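Local coordinates for protein alpha,alpha-trehalose-phosphate synthase (UDP-forming) (Burkholderia xenovorans, PDB 5V0T) that belongs to glycosyltransferase family 20, a family of enzymes with the two-domain GT-B fold, at residues Y107-W116 against P177-A185. Sequence-based numbering, arbitrary orientation. Where two conformers were deposited one is given.
Sequences YDRHDFEGYW and PPHRELVEA. With FMT (formic acid), chain U.
P178 sets its CB-CG edge over the face of the F112 ring and P177 CG lies over a face of Y107, two CH-pi contacts that join the starts of two nearly parallel helices (10° between their axes) in the N-terminal domain of this GT-B glycosyltransferase. With the axes 12.9 Å apart, aromatic side chains fill the gap and no hydrogen bond crosses it. In F112, chi1 of 173° sets CG opposite the backbone N and sends the ring across from CB toward the proline. CG, CD1 and CE1 lie under P178 CG, which stands 3.7 Å from the F112 ring centroid, 9° off the normal; F112 CE1 also has P178 CB at 3.9 Å. CD2 is 4.2 Å from both P178 CB and CG, CE2 and CZ run on beneath P178 CB, and at the ring edge CZ nears E181 CB. P178, at the N-cap position of helix 179-186, is wedged between two aromatics, since its CD approaches Y107 CE1 at 3.5 Å. The backbone N of R109 lies over the Y107 face opposite P177. One turn beyond F112, Y115 brings CE2 within 4.1 Å of L182 CD2, while its hydroxyl is hydrogen-bonded to Y141 O; F89 meets the rings of both F112 and Y115. The W116 indole presents its edge to the backbone of E181, and its CH2 atom reaches A185 CB at 3.8 Å.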
ATOM      1  N   TYR A 107      13.090   2.473 -18.427  1.00 25.38           N
ATOM      2  CA  TYR A 107      13.978   1.345 -18.207  1.00 24.07           C
ATOM      3  C   TYR A 107      15.389   1.773 -18.559  1.00 24.26           C
ATOM      4  O   TYR A 107      15.601   2.389 -19.605  1.00 24.13           O
ATOM      5  CB  TYR A 107      13.578   0.131 -19.053  1.00 22.05           C
ATOM      6  CG  TYR A 107      14.567  -1.005 -18.937  1.00 27.05           C
ATOM      7  CD1 TYR A 107      14.713  -1.691 -17.741  1.00 28.71           C
ATOM      8  CD2 TYR A 107      15.365  -1.385 -20.018  1.00 25.09           C
ATOM      9  CE1 TYR A 107      15.605  -2.733 -17.615  1.00 27.23           C
ATOM     10  CE2 TYR A 107      16.275  -2.433 -19.902  1.00 24.28           C
ATOM     11  CZ  TYR A 107      16.379  -3.099 -18.694  1.00 22.67           C
ATOM     12  OH  TYR A 107      17.258  -4.133 -18.541  1.00 28.42           O
ATOM     13  N   ASP A 108      16.341   1.456 -17.686  1.00 24.47           N
ATOM     14  CA  ASP A 108      17.751   1.689 -17.978  1.00 26.09           C
ATOM     15  C   ASP A 108      18.525   0.459 -17.523  1.00 27.64           C
ATOM     16  O   ASP A 108      18.460   0.078 -16.351  1.00 22.75           O
ATOM     17  CB  ASP A 108      18.256   2.967 -17.290  1.00 21.78           C
ATOM     18  CG  ASP A 108      19.740   3.226 -17.534  1.00 40.17           C
ATOM     19  OD1 ASP A 108      20.557   2.325 -17.313  1.00 44.74           O
ATOM     20  OD2 ASP A 108      20.103   4.344 -17.942  1.00 46.73           O
ATOM     21  N   ARG A 109      19.240  -0.166 -18.463  1.00 29.29           N
ATOM     22  CA  ARG A 109      20.001  -1.375 -18.175  1.00 34.61           C
ATOM     23  C   ARG A 109      20.944  -1.180 -16.997  1.00 31.54           C
ATOM     24  O   ARG A 109      21.085  -2.065 -16.146  1.00 29.11           O
ATOM     25  CB  ARG A 109      20.798  -1.767 -19.418  1.00 35.88           C
ATOM     26  CG  ARG A 109      20.551  -3.144 -19.944  1.00 45.22           C
ATOM     27  CD  ARG A 109      21.460  -3.371 -21.139  1.00 54.90           C
ATOM     28  NE  ARG A 109      20.724  -3.876 -22.292  1.00 59.94           N
ATOM     29  CZ  ARG A 109      21.185  -3.854 -23.538  1.00 48.42           C
ATOM     30  NH1 ARG A 109      20.441  -4.344 -24.521  1.00 48.58           N
ATOM     31  NH2 ARG A 109      22.376  -3.330 -23.802  1.00 41.94           N
ATOM     32  N   HIS A 110      21.621  -0.030 -16.957  1.00 31.02           N
ATOM     33  CA  HIS A 110      22.566   0.272 -15.889  1.00 35.31           C
ATOM     34  C   HIS A 110      21.865   0.380 -14.538  1.00 32.35           C
ATOM     35  O   HIS A 110      22.415  -0.018 -13.504  1.00 26.49           O
ATOM     36  CB  HIS A 110      23.299   1.574 -16.228  1.00 42.58           C
ATOM     37  CG  HIS A 110      24.675   1.671 -15.661  1.00 64.21           C
ATOM     38  ND1 HIS A 110      25.725   0.909 -16.128  1.00 71.28           N
ATOM     39  CD2 HIS A 110      25.182   2.449 -14.675  1.00 69.22           C
ATOM     40  CE1 HIS A 110      26.817   1.207 -15.448  1.00 74.20           C
ATOM     41  NE2 HIS A 110      26.515   2.137 -14.559  1.00 70.73           N
ATOM     42  N   ASP A 111      20.650   0.926 -14.517  1.00 25.90           N
ATOM     43  CA  ASP A 111      19.904   0.947 -13.262  1.00 24.59           C
ATOM     44  C   ASP A 111      19.480  -0.458 -12.850  1.00 24.38           C
ATOM     45  O   ASP A 111      19.535  -0.806 -11.664  1.00 23.11           O
ATOM     46  CB  ASP A 111      18.687   1.863 -13.374  1.00 24.48           C
ATOM     47  CG  ASP A 111      19.071   3.316 -13.455  1.00 28.33           C
ATOM     48  OD1 ASP A 111      20.214   3.652 -13.077  1.00 30.87           O
ATOM     49  OD2 ASP A 111      18.233   4.120 -13.897  1.00 29.70           O
ATOM     50  N   PHE A 112      19.074  -1.286 -13.818  1.00 21.88           N
ATOM     51  CA  PHE A 112      18.699  -2.660 -13.498  1.00 19.09           C
ATOM     52  C   PHE A 112      19.880  -3.438 -12.916  1.00 21.85           C
ATOM     53  O   PHE A 112      19.717  -4.210 -11.961  1.00 24.38           O
ATOM     54  CB  PHE A 112      18.150  -3.358 -14.741  1.00 21.66           C
ATOM     55  CG  PHE A 112      17.886  -4.828 -14.534  1.00 24.56           C
ATOM     56  CD1 PHE A 112      17.007  -5.252 -13.537  1.00 24.92           C
ATOM     57  CD2 PHE A 112      18.523  -5.778 -15.321  1.00 27.01           C
ATOM     58  CE1 PHE A 112      16.765  -6.605 -13.332  1.00 24.72           C
ATOM     59  CE2 PHE A 112      18.297  -7.128 -15.127  1.00 28.12           C
ATOM     60  CZ  PHE A 112      17.423  -7.550 -14.138  1.00 20.53           C
ATOM     61  N   GLU A 113      21.077  -3.240 -13.471  1.00 25.30           N
ATOM     62  CA  GLU A 113      22.266  -3.885 -12.913  1.00 27.38           C
ATOM     63  C   GLU A 113      22.540  -3.415 -11.490  1.00 24.79           C
ATOM     64  O   GLU A 113      22.909  -4.218 -10.627  1.00 26.42           O
ATOM     65  CB  GLU A 113      23.482  -3.615 -13.791  1.00 28.09           C
ATOM     66  CG  GLU A 113      23.466  -4.349 -15.103  1.00 40.19           C
ATOM     67  CD  GLU A 113      24.591  -3.900 -16.012  1.00 54.85           C
ATOM     68  OE1 GLU A 113      24.489  -4.155 -17.229  1.00 58.43           O
ATOM     69  OE2 GLU A 113      25.565  -3.288 -15.509  1.00 60.51           O
ATOM     70  N   GLY A 114      22.384  -2.116 -11.230  1.00 27.78           N
ATOM     71  CA  GLY A 114      22.571  -1.614  -9.875  1.00 23.22           C
ATOM     72  C   GLY A 114      21.521  -2.136  -8.906  1.00 19.26           C
ATOM     73  O   GLY A 114      21.831  -2.460  -7.757  1.00 20.74           O
ATOM     74  N   TYR A 115      20.269  -2.220  -9.357  1.00 17.64           N
ATOM     75  CA  TYR A 115      19.216  -2.885  -8.595  1.00 22.38           C
ATOM     76  C   TYR A 115      19.646  -4.280  -8.161  1.00 22.23           C
ATOM     77  O   TYR A 115      19.501  -4.657  -6.989  1.00 20.39           O
ATOM     78  CB  TYR A 115      17.958  -2.945  -9.457  1.00 20.83           C
ATOM     79  CG  TYR A 115      16.791  -3.766  -8.943  1.00 23.28           C
ATOM     80  CD1 TYR A 115      15.855  -3.206  -8.082  1.00 18.41           C
ATOM     81  CD2 TYR A 115      16.592  -5.078  -9.366  1.00 19.64           C
ATOM     82  CE1 TYR A 115      14.744  -3.931  -7.641  1.00 20.38           C
ATOM     83  CE2 TYR A 115      15.488  -5.818  -8.926  1.00 18.48           C
ATOM     84  CZ  TYR A 115      14.572  -5.236  -8.064  1.00 13.48           C
ATOM     85  OH  TYR A 115      13.466  -5.945  -7.627  1.00 18.96           O
ATOM     86  N   TRP A 116      20.165  -5.066  -9.106  1.00 20.50           N
ATOM     87  CA  TRP A 116      20.654  -6.403  -8.788  1.00 20.17           C
ATOM     88  C   TRP A 116      21.838  -6.344  -7.833  1.00 24.33           C
ATOM     89  O   TRP A 116      21.940  -7.153  -6.901  1.00 25.53           O
ATOM     90  CB  TRP A 116      21.068  -7.130 -10.078  1.00 22.85           C
ATOM     91  CG  TRP A 116      20.677  -8.565 -10.076  1.00 25.21           C
ATOM     92  CD1 TRP A 116      21.463  -9.645  -9.772  1.00 30.67           C
ATOM     93  CD2 TRP A 116      19.376  -9.079 -10.354  1.00 23.81           C
ATOM     94  NE1 TRP A 116      20.723 -10.804  -9.865  1.00 27.14           N
ATOM     95  CE2 TRP A 116      19.440 -10.483 -10.218  1.00 26.02           C
ATOM     96  CE3 TRP A 116      18.160  -8.487 -10.717  1.00 24.77           C
ATOM     97  CZ2 TRP A 116      18.339 -11.302 -10.437  1.00 26.86           C
ATOM     98  CZ3 TRP A 116      17.071  -9.297 -10.938  1.00 23.63           C
ATOM     99  CH2 TRP A 116      17.167 -10.696 -10.800  1.00 25.06           C
ATOM    100  N   PRO A 177      11.495  -5.177 -19.463  1.00 20.96           N
ATOM    101  CA  PRO A 177      12.366  -5.984 -20.332  1.00 23.21           C
ATOM    102  C   PRO A 177      12.985  -7.165 -19.594  1.00 21.98           C
ATOM    103  O   PRO A 177      12.964  -8.284 -20.126  1.00 24.91           O
ATOM    104  CB  PRO A 177      13.414  -4.967 -20.817  1.00 19.85           C
ATOM    105  CG  PRO A 177      12.613  -3.686 -20.892  1.00 18.41           C
ATOM    106  CD  PRO A 177      11.792  -3.738 -19.602  1.00 21.11           C
ATOM    107  N   PRO A 178      13.489  -7.007 -18.328  1.00 20.87           N
ATOM    108  CA  PRO A 178      14.009  -8.198 -17.626  1.00 27.51           C
ATOM    109  C   PRO A 178      12.953  -9.002 -16.864  1.00 27.76           C
ATOM    110  O   PRO A 178      13.260  -9.572 -15.813  1.00 20.17           O
ATOM    111  CB  PRO A 178      15.045  -7.608 -16.660  1.00 29.06           C
ATOM    112  CG  PRO A 178      14.514  -6.264 -16.341  1.00 23.54           C
ATOM    113  CD  PRO A 178      13.828  -5.769 -17.588  1.00 20.39           C
ATOM    114  N   HIS A 179      11.726  -9.087 -17.391  1.00 22.15           N
ATOM    115  CA  HIS A 179      10.661  -9.819 -16.698  1.00 23.29           C
ATOM    116  C   HIS A 179      11.067 -11.260 -16.369  1.00 22.62           C
ATOM    117  O   HIS A 179      10.754 -11.767 -15.287  1.00 22.66           O
ATOM    118  CB  HIS A 179       9.366  -9.799 -17.538  1.00 17.89           C
ATOM    119  CG  HIS A 179       9.536 -10.300 -18.943  1.00 20.17           C
ATOM    120  ND1 HIS A 179       9.488 -11.638 -19.270  1.00 19.80           N
ATOM    121  CD2 HIS A 179       9.754  -9.638 -20.106  1.00 20.75           C
ATOM    122  CE1 HIS A 179       9.681 -11.781 -20.571  1.00 25.77           C
ATOM    123  NE2 HIS A 179       9.848 -10.581 -21.100  1.00 25.10           N
ATOM    124  N   ARG A 180      11.773 -11.928 -17.282  0.55 21.37           N
ATOM    125  CA  ARG A 180      12.110 -13.332 -17.058  0.55 24.80           C
ATOM    126  C   ARG A 180      13.105 -13.492 -15.915  0.55 24.75           C
ATOM    127  O   ARG A 180      12.975 -14.412 -15.101  0.55 21.40           O
ATOM    128  CB  ARG A 180      12.663 -13.959 -18.339  0.55 27.30           C
ATOM    129  CG  ARG A 180      13.052 -15.431 -18.186  0.55 29.19           C
ATOM    130  CD  ARG A 180      13.501 -16.037 -19.513  0.55 36.46           C
ATOM    131  NE  ARG A 180      13.914 -17.432 -19.371  0.55 41.55           N
ATOM    132  CZ  ARG A 180      13.109 -18.479 -19.542  0.55 44.01           C
ATOM    133  NH1 ARG A 180      13.585 -19.710 -19.392  0.55 46.66           N
ATOM    134  NH2 ARG A 180      11.831 -18.301 -19.861  0.55 37.20           N
ATOM    135  N   GLU A 181      14.102 -12.606 -15.838  1.00 24.62           N
ATOM    136  CA  GLU A 181      15.067 -12.663 -14.741  1.00 22.46           C
ATOM    137  C   GLU A 181      14.393 -12.366 -13.406  1.00 24.86           C
ATOM    138  O   GLU A 181      14.741 -12.959 -12.377  1.00 20.94           O
ATOM    139  CB  GLU A 181      16.215 -11.676 -14.991  1.00 23.87           C
ATOM    140  CG  GLU A 181      17.167 -12.053 -16.120  1.00 33.03           C
ATOM    141  CD  GLU A 181      16.552 -11.946 -17.526  1.00 48.49           C
ATOM    142  OE1 GLU A 181      15.569 -11.189 -17.738  1.00 38.41           O
ATOM    143  OE2 GLU A 181      17.061 -12.646 -18.433  1.00 50.26           O
ATOM    144  N   LEU A 182      13.433 -11.441 -13.404  1.00 19.61           N
ATOM    145  CA  LEU A 182      12.696 -11.133 -12.181  1.00 23.86           C
ATOM    146  C   LEU A 182      11.892 -12.336 -11.712  1.00 23.09           C
ATOM    147  O   LEU A 182      11.925 -12.697 -10.529  1.00 19.94           O
ATOM    148  CB  LEU A 182      11.772  -9.930 -12.406  1.00 23.37           C
ATOM    149  CG  LEU A 182      12.441  -8.560 -12.504  1.00 23.10           C
ATOM    150  CD1 LEU A 182      11.452  -7.518 -13.015  1.00 23.46           C
ATOM    151  CD2 LEU A 182      12.975  -8.169 -11.135  1.00 24.22           C
ATOM    152  N   VAL A 183      11.146 -12.967 -12.620  1.00 20.80           N
ATOM    153  CA  VAL A 183      10.303 -14.077 -12.181  1.00 20.60           C
ATOM    154  C   VAL A 183      11.156 -15.274 -11.786  1.00 22.40           C
ATOM    155  O   VAL A 183      10.836 -15.990 -10.833  1.00 23.84           O
ATOM    156  CB  VAL A 183       9.268 -14.442 -13.261  1.00 19.17           C
ATOM    157  CG1 VAL A 183       8.468 -15.668 -12.825  1.00 21.67           C
ATOM    158  CG2 VAL A 183       8.322 -13.255 -13.515  1.00 17.87           C
ATOM    159  N   GLU A 184      12.254 -15.517 -12.499  1.00 22.61           N
ATOM    160  CA  GLU A 184      13.136 -16.601 -12.081  1.00 19.03           C
ATOM    161  C   GLU A 184      13.682 -16.348 -10.680  1.00 21.95           C
ATOM    162  O   GLU A 184      13.716 -17.258  -9.843  1.00 23.70           O
ATOM    163  CB  GLU A 184      14.276 -16.780 -13.086  1.00 19.01           C
ATOM    164  CG  GLU A 184      15.256 -17.857 -12.662  1.00 24.53           C
ATOM    165  CD  GLU A 184      16.293 -18.168 -13.727  1.00 35.47           C
ATOM    166  OE1 GLU A 184      16.873 -19.270 -13.676  1.00 41.44           O
ATOM    167  OE2 GLU A 184      16.524 -17.312 -14.604  1.00 42.56           O
ATOM    168  N   ALA A 185      14.081 -15.106 -10.397  1.00 22.41           N
ATOM    169  CA  ALA A 185      14.548 -14.757  -9.058  1.00 25.56           C
ATOM    170  C   ALA A 185      13.467 -15.002  -8.006  1.00 26.21           C
ATOM    171  O   ALA A 185      13.761 -15.484  -6.904  1.00 19.24           O
ATOM    172  CB  ALA A 185      15.004 -13.294  -9.027  1.00 24.00           C
TER
HETATM  173  C   FMT U 513      12.472   3.410 -21.477  1.00 56.28           C
HETATM  174  O1  FMT U 513      13.097   4.247 -20.810  1.00 45.70           O
HETATM  175  O2  FMT U 513      11.823   3.660 -22.505  1.00 54.39           O